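Redox-sensing transcriptional repressor Rex (Thermoanaerobacter ethanolicus, PDB 3WG9) probably represses transcription in response to the cellular NADH/NAD(+) balance, acting as a homodimer with winged-helix DNA-binding and Rossmann-fold domains. Local coordinates at residues H19-I33 with Q62-T76. Sequence-based numbering, arbitrary orientation.
Sequences HRYLEELLKNDVKRI and QGYGYNVEELYNNLT
Y72 packs among H19, E23, L26 and L22 as a knob in a hole, and its atoms can be traced outward. CB rests on CB of L22. With CG anti to the backbone N (chi1 176°), the ring reaches over helix 19-27: CD2 meets CD2 of L26, CD1 lies near the backbone N of E23, and CE1 sits 3.4 Å from NE2 of H19. The two rings form an offset stack, centroids 4.5 Å apart and planes 26° apart. At the tip, OH donates to OE2 of E23 (2.7 Å) on the lone pair turned away from OE1. The H19 ring is fixed further by a 2.9 Å hydrogen bond between NE2 and OG1 of T76, which lies near the ring plane.

In return L22 fits among V68, L71, Y72 and L75, tightly: its CD1 is 3.3 Å from CG of L71. The helix segments run roughly antiparallel, their N-to-C directions 142° apart and the axes 9.2 Å apart at closest approach, and each connects to one strand of a small two-stranded antiparallel sheet, consistent with the winged-helix fold of the DNA-binding domain. I33 and Y66 are its hydrogen-bonded pair, with I33 N to Y66 O at 2.9 Å. Beside it, K31 O accepts from V68 N in the first turn of helix 68-78, where OD1 of N67 caps E70 N. The R32 guanidinium lies with one face over the Y66 carbonyl carbon, while its NH2 donates weakly to Y64 O.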
ATOM      1  N   HIS B  19       5.794   5.568  13.030  1.00 31.09           N
ATOM      2  CA  HIS B  19       5.626   7.027  12.846  1.00 34.24           C
ATOM      3  C   HIS B  19       4.117   7.370  12.761  1.00 35.00           C
ATOM      4  O   HIS B  19       3.608   8.322  13.361  1.00 36.05           O
ATOM      5  CB  HIS B  19       6.319   7.389  11.508  1.00 33.31           C
ATOM      6  CG  HIS B  19       6.337   8.848  11.194  1.00 36.76           C
ATOM      7  ND1 HIS B  19       5.408   9.449  10.362  1.00 37.89           N
ATOM      8  CD2 HIS B  19       7.174   9.832  11.598  1.00 36.94           C
ATOM      9  CE1 HIS B  19       5.682  10.738  10.255  1.00 38.61           C
ATOM     10  NE2 HIS B  19       6.748  10.998  11.000  1.00 40.70           N
ATOM     11  N   ARG B  20       3.385   6.602  11.983  1.00 34.52           N
ATOM     12  CA  ARG B  20       1.950   6.865  11.770  1.00 35.26           C
ATOM     13  C   ARG B  20       1.119   6.690  13.074  1.00 35.61           C
ATOM     14  O   ARG B  20       0.185   7.431  13.347  1.00 36.54           O
ATOM     15  CB  ARG B  20       1.447   5.846  10.712  1.00 35.61           C
ATOM     16  CG  ARG B  20      -0.029   6.049  10.221  1.00 35.26           C
ATOM     17  CD  ARG B  20      -0.320   5.314   8.874  1.00 35.59           C
ATOM     18  NE  ARG B  20       0.250   3.977   8.784  1.00 31.61           N
ATOM     19  CZ  ARG B  20      -0.269   2.880   9.344  1.00 36.13           C
ATOM     20  NH1 ARG B  20      -1.366   2.989  10.076  1.00 38.10           N
ATOM     21  NH2 ARG B  20       0.300   1.666   9.216  1.00 28.22           N
ATOM     22  N   TYR B  21       1.439   5.678  13.861  1.00 35.04           N
ATOM     23  CA  TYR B  21       0.759   5.458  15.124  1.00 38.95           C
ATOM     24  C   TYR B  21       1.066   6.567  16.159  1.00 40.05           C
ATOM     25  O   TYR B  21       0.124   7.074  16.775  1.00 42.43           O
ATOM     26  CB  TYR B  21       1.017   4.067  15.699  1.00 37.53           C
ATOM     27  CG  TYR B  21       0.308   3.838  17.012  1.00 46.34           C
ATOM     28  CD1 TYR B  21      -1.075   4.022  17.110  1.00 53.55           C
ATOM     29  CD2 TYR B  21       1.001   3.452  18.155  1.00 50.16           C
ATOM     30  CE1 TYR B  21      -1.757   3.848  18.294  1.00 58.32           C
ATOM     31  CE2 TYR B  21       0.311   3.259  19.371  1.00 57.58           C
ATOM     32  CZ  TYR B  21      -1.070   3.459  19.423  1.00 60.17           C
ATOM     33  OH  TYR B  21      -1.793   3.274  20.584  1.00 67.43           O
ATOM     34  N   LEU B  22       2.338   6.952  16.306  1.00 39.96           N
ATOM     35  CA  LEU B  22       2.773   8.107  17.104  1.00 41.77           C
ATOM     36  C   LEU B  22       2.168   9.455  16.687  1.00 43.90           C
ATOM     37  O   LEU B  22       1.916  10.337  17.532  1.00 43.53           O
ATOM     38  CB  LEU B  22       4.295   8.223  17.076  1.00 41.82           C
ATOM     39  CG  LEU B  22       4.914   7.214  18.061  1.00 45.06           C
ATOM     40  CD1 LEU B  22       6.330   6.857  17.656  1.00 50.13           C
ATOM     41  CD2 LEU B  22       4.867   7.728  19.491  1.00 45.01           C
ATOM     42  N   GLU B  23       2.008   9.652  15.380  1.00 42.40           N
ATOM     43  CA  GLU B  23       1.344  10.838  14.871  1.00 45.34           C
ATOM     44  C   GLU B  23      -0.083  10.955  15.425  1.00 46.53           C
ATOM     45  O   GLU B  23      -0.507  12.024  15.865  1.00 47.98           O
ATOM     46  CB  GLU B  23       1.374  10.829  13.329  1.00 45.17           C
ATOM     47  CG  GLU B  23       0.919  12.116  12.697  1.00 48.99           C
ATOM     48  CD  GLU B  23       1.153  12.077  11.176  1.00 54.83           C
ATOM     49  OE1 GLU B  23       0.199  11.763  10.437  1.00 60.60           O
ATOM     50  OE2 GLU B  23       2.294  12.270  10.727  1.00 51.58           O
ATOM     51  N   GLU B  24      -0.805   9.844  15.465  1.00 46.16           N
ATOM     52  CA  GLU B  24      -2.170   9.825  15.951  1.00 49.97           C
ATOM     53  C   GLU B  24      -2.222  10.149  17.445  1.00 52.15           C
ATOM     54  O   GLU B  24      -3.032  10.968  17.866  1.00 55.27           O
ATOM     55  CB  GLU B  24      -2.789   8.473  15.642  1.00 48.88           C
ATOM     56  CG  GLU B  24      -4.205   8.211  16.186  1.00 58.15           C
ATOM     57  CD  GLU B  24      -4.647   6.777  15.879  1.00 67.12           C
ATOM     58  OE1 GLU B  24      -5.106   6.050  16.793  1.00 69.61           O
ATOM     59  OE2 GLU B  24      -4.463   6.351  14.717  1.00 70.87           O
ATOM     60  N   LEU B  25      -1.312   9.567  18.221  1.00 52.19           N
ATOM     61  CA  LEU B  25      -1.171   9.866  19.647  1.00 53.11           C
ATOM     62  C   LEU B  25      -0.769  11.321  19.878  1.00 54.69           C
ATOM     63  O   LEU B  25      -1.260  11.971  20.798  1.00 56.68           O
ATOM     64  CB  LEU B  25      -0.138   8.927  20.304  1.00 52.67           C
ATOM     65  CG  LEU B  25      -0.244   7.396  20.335  1.00 52.28           C
ATOM     66  CD1 LEU B  25       1.031   6.804  20.921  1.00 50.12           C
ATOM     67  CD2 LEU B  25      -1.458   6.870  21.104  1.00 53.96           C
ATOM     68  N   LEU B  26       0.145  11.830  19.067  1.00 54.68           N
ATOM     69  CA  LEU B  26       0.564  13.202  19.195  1.00 57.17           C
ATOM     70  C   LEU B  26      -0.605  14.151  18.888  1.00 60.63           C
ATOM     71  O   LEU B  26      -0.788  15.160  19.575  1.00 63.33           O
ATOM     72  CB  LEU B  26       1.781  13.491  18.310  1.00 55.49           C
ATOM     73  CG  LEU B  26       2.314  14.918  18.372  1.00 56.73           C
ATOM     74  CD1 LEU B  26       3.061  15.248  19.680  1.00 55.43           C
ATOM     75  CD2 LEU B  26       3.188  15.142  17.149  1.00 59.60           C
ATOM     76  N   LYS B  27      -1.436  13.792  17.915  1.00 61.21           N
ATOM     77  CA  LYS B  27      -2.621  14.592  17.616  1.00 64.36           C
ATOM     78  C   LYS B  27      -3.627  14.603  18.769  1.00 65.32           C
ATOM     79  O   LYS B  27      -4.286  15.614  18.996  1.00 67.99           O
ATOM     80  CB  LYS B  27      -3.301  14.086  16.352  1.00 63.58           C
ATOM     81  CG  LYS B  27      -3.954  15.169  15.527  1.00 68.42           C
ATOM     82  CD  LYS B  27      -3.858  14.792  14.051  1.00 71.48           C
ATOM     83  CE  LYS B  27      -2.472  14.215  13.711  1.00 73.52           C
ATOM     84  NZ  LYS B  27      -2.292  13.885  12.242  1.00 72.37           N
ATOM     85  N   ASN B  28      -3.759  13.479  19.469  1.00 65.05           N
ATOM     86  CA  ASN B  28      -4.631  13.356  20.657  1.00 66.35           C
ATOM     87  C   ASN B  28      -3.957  13.830  21.934  1.00 66.51           C
ATOM     88  O   ASN B  28      -4.427  13.558  23.039  1.00 68.37           O
ATOM     89  CB  ASN B  28      -5.077  11.903  20.866  1.00 65.57           C
ATOM     90  CG  ASN B  28      -5.828  11.339  19.687  1.00 65.78           C
ATOM     91  OD1 ASN B  28      -6.120  12.045  18.739  1.00 70.81           O
ATOM     92  ND2 ASN B  28      -6.164  10.056  19.747  1.00 69.57           N
ATOM     93  N   ASP B  29      -2.829  14.504  21.776  1.00 66.05           N
ATOM     94  CA  ASP B  29      -2.017  14.937  22.901  1.00 67.04           C
ATOM     95  C   ASP B  29      -1.752  13.895  23.978  1.00 65.72           C
ATOM     96  O   ASP B  29      -1.682  14.232  25.161  1.00 66.23           O
ATOM     97  CB  ASP B  29      -2.581  16.218  23.517  1.00 71.23           C
ATOM     98  CG  ASP B  29      -1.986  17.468  22.886  1.00 76.38           C
ATOM     99  OD1 ASP B  29      -0.761  17.687  23.052  1.00 82.21           O
ATOM    100  OD2 ASP B  29      -2.740  18.232  22.237  1.00 80.20           O
ATOM    101  N   VAL B  30      -1.586  12.635  23.578  1.00 61.99           N
ATOM    102  CA  VAL B  30      -1.064  11.606  24.486  1.00 60.51           C
ATOM    103  C   VAL B  30       0.430  11.860  24.711  1.00 60.49           C
ATOM    104  O   VAL B  30       1.228  11.817  23.761  1.00 58.74           O
ATOM    105  CB  VAL B  30      -1.268  10.191  23.906  1.00 59.07           C
ATOM    106  CG1 VAL B  30      -0.788   9.101  24.895  1.00 58.66           C
ATOM    107  CG2 VAL B  30      -2.744   9.994  23.493  1.00 58.17           C
ATOM    108  N   LYS B  31       0.811  12.103  25.962  1.00 59.11           N
ATOM    109  CA  LYS B  31       2.173  12.509  26.281  1.00 60.79           C
ATOM    110  C   LYS B  31       3.187  11.355  26.202  1.00 59.20           C
ATOM    111  O   LYS B  31       4.323  11.552  25.757  1.00 58.03           O
ATOM    112  CB  LYS B  31       2.254  13.181  27.675  1.00 63.39           C
ATOM    113  CG  LYS B  31       2.256  14.721  27.627  1.00 67.09           C
ATOM    114  CD  LYS B  31       1.466  15.264  26.433  1.00 69.18           C
ATOM    115  CE  LYS B  31       1.706  16.773  26.180  1.00 75.32           C
ATOM    116  NZ  LYS B  31       0.979  17.710  27.085  1.00 78.68           N
ATOM    117  N   ARG B  32       2.792  10.179  26.676  1.00 57.72           N
ATOM    118  CA  ARG B  32       3.733   9.088  26.833  1.00 57.52           C
ATOM    119  C   ARG B  32       3.086   7.803  26.350  1.00 55.55           C
ATOM    120  O   ARG B  32       1.867   7.673  26.396  1.00 55.46           O
ATOM    121  CB  ARG B  32       4.126   8.918  28.298  1.00 59.06           C
ATOM    122  CG  ARG B  32       5.228   9.850  28.786  1.00 63.78           C
ATOM    123  CD  ARG B  32       5.893   9.301  30.066  1.00 68.39           C
ATOM    124  NE  ARG B  32       6.993   8.356  29.808  1.00 67.46           N
ATOM    125  CZ  ARG B  32       8.178   8.718  29.314  1.00 67.78           C
ATOM    126  NH1 ARG B  32       8.429   9.990  29.002  1.00 69.22           N
ATOM    127  NH2 ARG B  32       9.122   7.809  29.134  1.00 68.00           N
ATOM    128  N   ILE B  33       3.892   6.840  25.920  1.00 53.99           N
ATOM    129  CA  ILE B  33       3.342   5.530  25.612  1.00 52.02           C
ATOM    130  C   ILE B  33       4.299   4.477  26.117  1.00 52.43           C
ATOM    131  O   ILE B  33       5.501   4.583  25.919  1.00 51.41           O
ATOM    132  CB  ILE B  33       3.058   5.335  24.074  1.00 50.29           C
ATOM    133  CG1 ILE B  33       2.480   3.937  23.825  1.00 51.57           C
ATOM    134  CG2 ILE B  33       4.305   5.575  23.272  1.00 46.33           C
ATOM    135  CD1 ILE B  33       1.763   3.797  22.495  1.00 55.74           C
ATOM    136  N   GLN B  62      14.234   7.951  28.620  1.00 84.52           N
ATOM    137  CA  GLN B  62      14.368   7.950  30.077  1.00 86.72           C
ATOM    138  C   GLN B  62      13.421   6.882  30.597  1.00 85.80           C
ATOM    139  O   GLN B  62      12.305   6.736  30.090  1.00 85.24           O
ATOM    140  CB  GLN B  62      13.958   9.308  30.641  1.00 88.05           C
ATOM    141  CG  GLN B  62      13.911   9.378  32.160  1.00 92.23           C
ATOM    142  CD  GLN B  62      12.624  10.003  32.677  1.00 93.73           C
ATOM    143  OE1 GLN B  62      12.387  10.050  33.886  1.00 93.47           O
ATOM    144  NE2 GLN B  62      11.779  10.473  31.758  1.00 91.02           N
ATOM    145  N   GLY B  63      13.867   6.125  31.589  1.00 86.67           N
ATOM    146  CA  GLY B  63      13.036   5.085  32.187  1.00 85.20           C
ATOM    147  C   GLY B  63      12.393   4.239  31.112  1.00 82.15           C
ATOM    148  O   GLY B  63      12.973   4.040  30.031  1.00 81.20           O
ATOM    149  N   TYR B  64      11.183   3.762  31.387  1.00 80.16           N
ATOM    150  CA  TYR B  64      10.544   2.864  30.439  1.00 77.64           C
ATOM    151  C   TYR B  64       9.399   3.493  29.647  1.00 74.10           C
ATOM    152  O   TYR B  64       8.770   4.480  30.075  1.00 74.43           O
ATOM    153  CB  TYR B  64      10.186   1.525  31.088  1.00 78.61           C
ATOM    154  CG  TYR B  64      11.423   0.855  31.666  1.00 83.35           C
ATOM    155  CD1 TYR B  64      12.648   0.902  30.978  1.00 85.82           C
ATOM    156  CD2 TYR B  64      11.383   0.203  32.897  1.00 83.92           C
ATOM    157  CE1 TYR B  64      13.800   0.321  31.518  1.00 88.07           C
ATOM    158  CE2 TYR B  64      12.528  -0.396  33.436  1.00 86.75           C
ATOM    159  CZ  TYR B  64      13.733  -0.334  32.745  1.00 88.05           C
ATOM    160  OH  TYR B  64      14.864  -0.929  33.281  1.00 91.10           O
ATOM    161  N   GLY B  65       9.175   2.951  28.458  1.00 69.09           N
ATOM    162  CA  GLY B  65       8.248   3.605  27.535  1.00 63.52           C
ATOM    163  C   GLY B  65       8.866   4.869  26.976  1.00 60.16           C
ATOM    164  O   GLY B  65      10.039   5.171  27.202  1.00 59.57           O
ATOM    165  N   TYR B  66       8.043   5.644  26.281  1.00 56.94           N
ATOM    166  CA  TYR B  66       8.542   6.664  25.389  1.00 53.08           C
ATOM    167  C   TYR B  66       7.747   7.950  25.537  1.00 51.81           C
ATOM    168  O   TYR B  66       6.523   7.926  25.670  1.00 51.20           O
ATOM    169  CB  TYR B  66       8.374   6.161  23.936  1.00 52.17           C
ATOM    170  CG  TYR B  66       9.140   4.879  23.635  1.00 46.73           C
ATOM    171  CD1 TYR B  66      10.493   4.921  23.337  1.00 48.72           C
ATOM    172  CD2 TYR B  66       8.508   3.633  23.698  1.00 45.53           C
ATOM    173  CE1 TYR B  66      11.178   3.760  23.062  1.00 46.78           C
ATOM    174  CE2 TYR B  66       9.195   2.468  23.387  1.00 45.04           C
ATOM    175  CZ  TYR B  66      10.532   2.551  23.105  1.00 44.73           C
ATOM    176  OH  TYR B  66      11.262   1.402  22.904  1.00 41.75           O
ATOM    177  N   ASN B  67       8.433   9.064  25.394  1.00 50.53           N
ATOM    178  CA  ASN B  67       7.768  10.325  25.133  1.00 52.38           C
ATOM    179  C   ASN B  67       7.307  10.335  23.661  1.00 50.14           C
ATOM    180  O   ASN B  67       8.100  10.100  22.739  1.00 48.44           O
ATOM    181  CB  ASN B  67       8.735  11.500  25.400  1.00 53.30           C
ATOM    182  CG  ASN B  67       8.089  12.838  25.164  1.00 55.99           C
ATOM    183  OD1 ASN B  67       8.106  13.351  24.055  1.00 53.92           O
ATOM    184  ND2 ASN B  67       7.504  13.428  26.221  1.00 56.18           N
ATOM    185  N   VAL B  68       6.016  10.558  23.469  1.00 50.65           N
ATOM    186  CA  VAL B  68       5.397  10.498  22.156  1.00 48.28           C
ATOM    187  C   VAL B  68       6.016  11.510  21.217  1.00 48.69           C
ATOM    188  O   VAL B  68       6.424  11.159  20.108  1.00 47.80           O
ATOM    189  CB  VAL B  68       3.887  10.730  22.272  1.00 48.83           C
ATOM    190  CG1 VAL B  68       3.267  11.014  20.906  1.00 47.81           C
ATOM    191  CG2 VAL B  68       3.224   9.558  22.952  1.00 47.72           C
ATOM    192  N   GLU B  69       6.090  12.773  21.641  1.00 50.67           N
ATOM    193  CA  GLU B  69       6.516  13.823  20.729  1.00 51.57           C
ATOM    194  C   GLU B  69       7.965  13.601  20.315  1.00 51.47           C
ATOM    195  O   GLU B  69       8.340  13.871  19.172  1.00 49.68           O
ATOM    196  CB  GLU B  69       6.349  15.219  21.348  1.00 55.46           C
ATOM    197  CG  GLU B  69       6.691  16.380  20.393  1.00 59.82           C
ATOM    198  CD  GLU B  69       6.487  17.739  21.076  1.00 70.68           C
ATOM    199  OE1 GLU B  69       5.402  17.933  21.680  1.00 73.71           O
ATOM    200  OE2 GLU B  69       7.424  18.584  21.089  1.00 73.36           O
ATOM    201  N   GLU B  70       8.800  13.146  21.248  1.00 51.26           N
ATOM    202  CA  GLU B  70      10.227  12.995  20.940  1.00 50.79           C
ATOM    203  C   GLU B  70      10.465  11.767  20.056  1.00 47.40           C
ATOM    204  O   GLU B  70      11.349  11.781  19.197  1.00 45.74           O
ATOM    205  CB  GLU B  70      11.055  12.858  22.228  1.00 53.16           C
ATOM    206  CG  GLU B  70      11.018  14.132  23.056  1.00 61.54           C
ATOM    207  CD  GLU B  70      12.038  14.156  24.203  1.00 72.01           C
ATOM    208  OE1 GLU B  70      12.259  13.095  24.830  1.00 69.36           O
ATOM    209  OE2 GLU B  70      12.609  15.252  24.462  1.00 78.09           O
ATOM    210  N   LEU B  71       9.725  10.698  20.321  1.00 44.88           N
ATOM    211  CA  LEU B  71       9.873   9.492  19.507  1.00 43.76           C
ATOM    212  C   LEU B  71       9.372   9.840  18.109  1.00 43.13           C
ATOM    213  O   LEU B  71      10.044   9.543  17.091  1.00 42.79           O
ATOM    214  CB  LEU B  71       9.180   8.284  20.127  1.00 41.76           C
ATOM    215  CG  LEU B  71       9.122   6.971  19.324  1.00 40.31           C
ATOM    216  CD1 LEU B  71      10.492   6.610  18.757  1.00 39.11           C
ATOM    217  CD2 LEU B  71       8.484   5.847  20.090  1.00 40.74           C
ATOM    218  N   TYR B  72       8.211  10.484  18.069  1.00 42.56           N
ATOM    219  CA  TYR B  72       7.665  10.906  16.785  1.00 43.35           C
ATOM    220  C   TYR B  72       8.666  11.740  15.987  1.00 43.35           C
ATOM    221  O   TYR B  72       8.893  11.485  14.787  1.00 41.34           O
ATOM    222  CB  TYR B  72       6.350  11.674  16.957  1.00 43.68           C
ATOM    223  CG  TYR B  72       5.823  12.194  15.655  1.00 45.91           C
ATOM    224  CD1 TYR B  72       5.165  11.324  14.770  1.00 46.19           C
ATOM    225  CD2 TYR B  72       6.013  13.532  15.276  1.00 45.11           C
ATOM    226  CE1 TYR B  72       4.678  11.781  13.554  1.00 45.80           C
ATOM    227  CE2 TYR B  72       5.525  13.996  14.027  1.00 50.11           C
ATOM    228  CZ  TYR B  72       4.844  13.104  13.204  1.00 48.42           C
ATOM    229  OH  TYR B  72       4.342  13.484  11.976  1.00 54.28           O
ATOM    230  N   ASN B  73       9.256  12.752  16.628  1.00 43.85           N
ATOM    231  CA  ASN B  73      10.205  13.606  15.926  1.00 44.78           C
ATOM    232  C   ASN B  73      11.459  12.853  15.484  1.00 44.76           C
ATOM    233  O   ASN B  73      11.992  13.125  14.402  1.00 44.36           O
ATOM    234  CB  ASN B  73      10.569  14.873  16.738  1.00 50.16           C
ATOM    235  CG  ASN B  73       9.406  15.846  16.862  1.00 51.48           C
ATOM    236  OD1 ASN B  73       8.515  15.891  16.023  1.00 52.66           O
ATOM    237  ND2 ASN B  73       9.412  16.636  17.925  1.00 57.92           N
ATOM    238  N   ASN B  74      11.918  11.912  16.299  1.00 42.42           N
ATOM    239  CA  ASN B  74      13.029  11.019  15.944  1.00 44.55           C
ATOM    240  C   ASN B  74      12.670  10.215  14.674  1.00 40.18           C
ATOM    241  O   ASN B  74      13.445  10.186  13.724  1.00 39.58           O
ATOM    242  CB  ASN B  74      13.324  10.059  17.116  1.00 44.42           C
ATOM    243  CG  ASN B  74      14.543   9.126  16.884  1.00 51.12           C
ATOM    244  OD1 ASN B  74      15.563   9.509  16.319  1.00 52.41           O
ATOM    245  ND2 ASN B  74      14.433   7.891  17.385  1.00 52.80           N
ATOM    246  N   LEU B  75      11.499   9.591  14.663  1.00 38.07           N
ATOM    247  CA  LEU B  75      11.079   8.826  13.486  1.00 36.82           C
ATOM    248  C   LEU B  75      10.953   9.674  12.204  1.00 37.10           C
ATOM    249  O   LEU B  75      11.323   9.250  11.111  1.00 35.65           O
ATOM    250  CB  LEU B  75       9.800   8.103  13.817  1.00 33.42           C
ATOM    251  CG  LEU B  75      10.068   6.933  14.757  1.00 36.09           C
ATOM    252  CD1 LEU B  75       8.744   6.530  15.392  1.00 33.90           C
ATOM    253  CD2 LEU B  75      10.704   5.774  13.948  1.00 35.32           C
ATOM    254  N   THR B  76      10.500  10.905  12.350  1.00 37.54           N
ATOM    255  CA  THR B  76      10.417  11.807  11.221  1.00 38.50           C
ATOM    256  C   THR B  76      11.784  12.008  10.597  1.00 37.82           C
ATOM    257  O   THR B  76      11.939  11.968   9.364  1.00 37.71           O
ATOM    258  CB  THR B  76       9.872  13.197  11.647  1.00 38.81           C
ATOM    259  OG1 THR B  76       8.523  13.035  12.085  1.00 40.82           O
ATOM    260  CG2 THR B  76       9.889  14.171  10.449  1.00 43.11           C
TER
HETATM  261  O   HOH W   1       4.596  13.729  24.152  1.00 43.90           O
HETATM  262  O   HOH W   2       5.537   5.533  30.026  1.00 51.02           O
HETATM  263  O   HOH W   3      11.360   9.372  27.947  1.00 59.00           O
HETATM  264  O   HOH W   4       8.063  12.518  29.269  1.00 61.98           O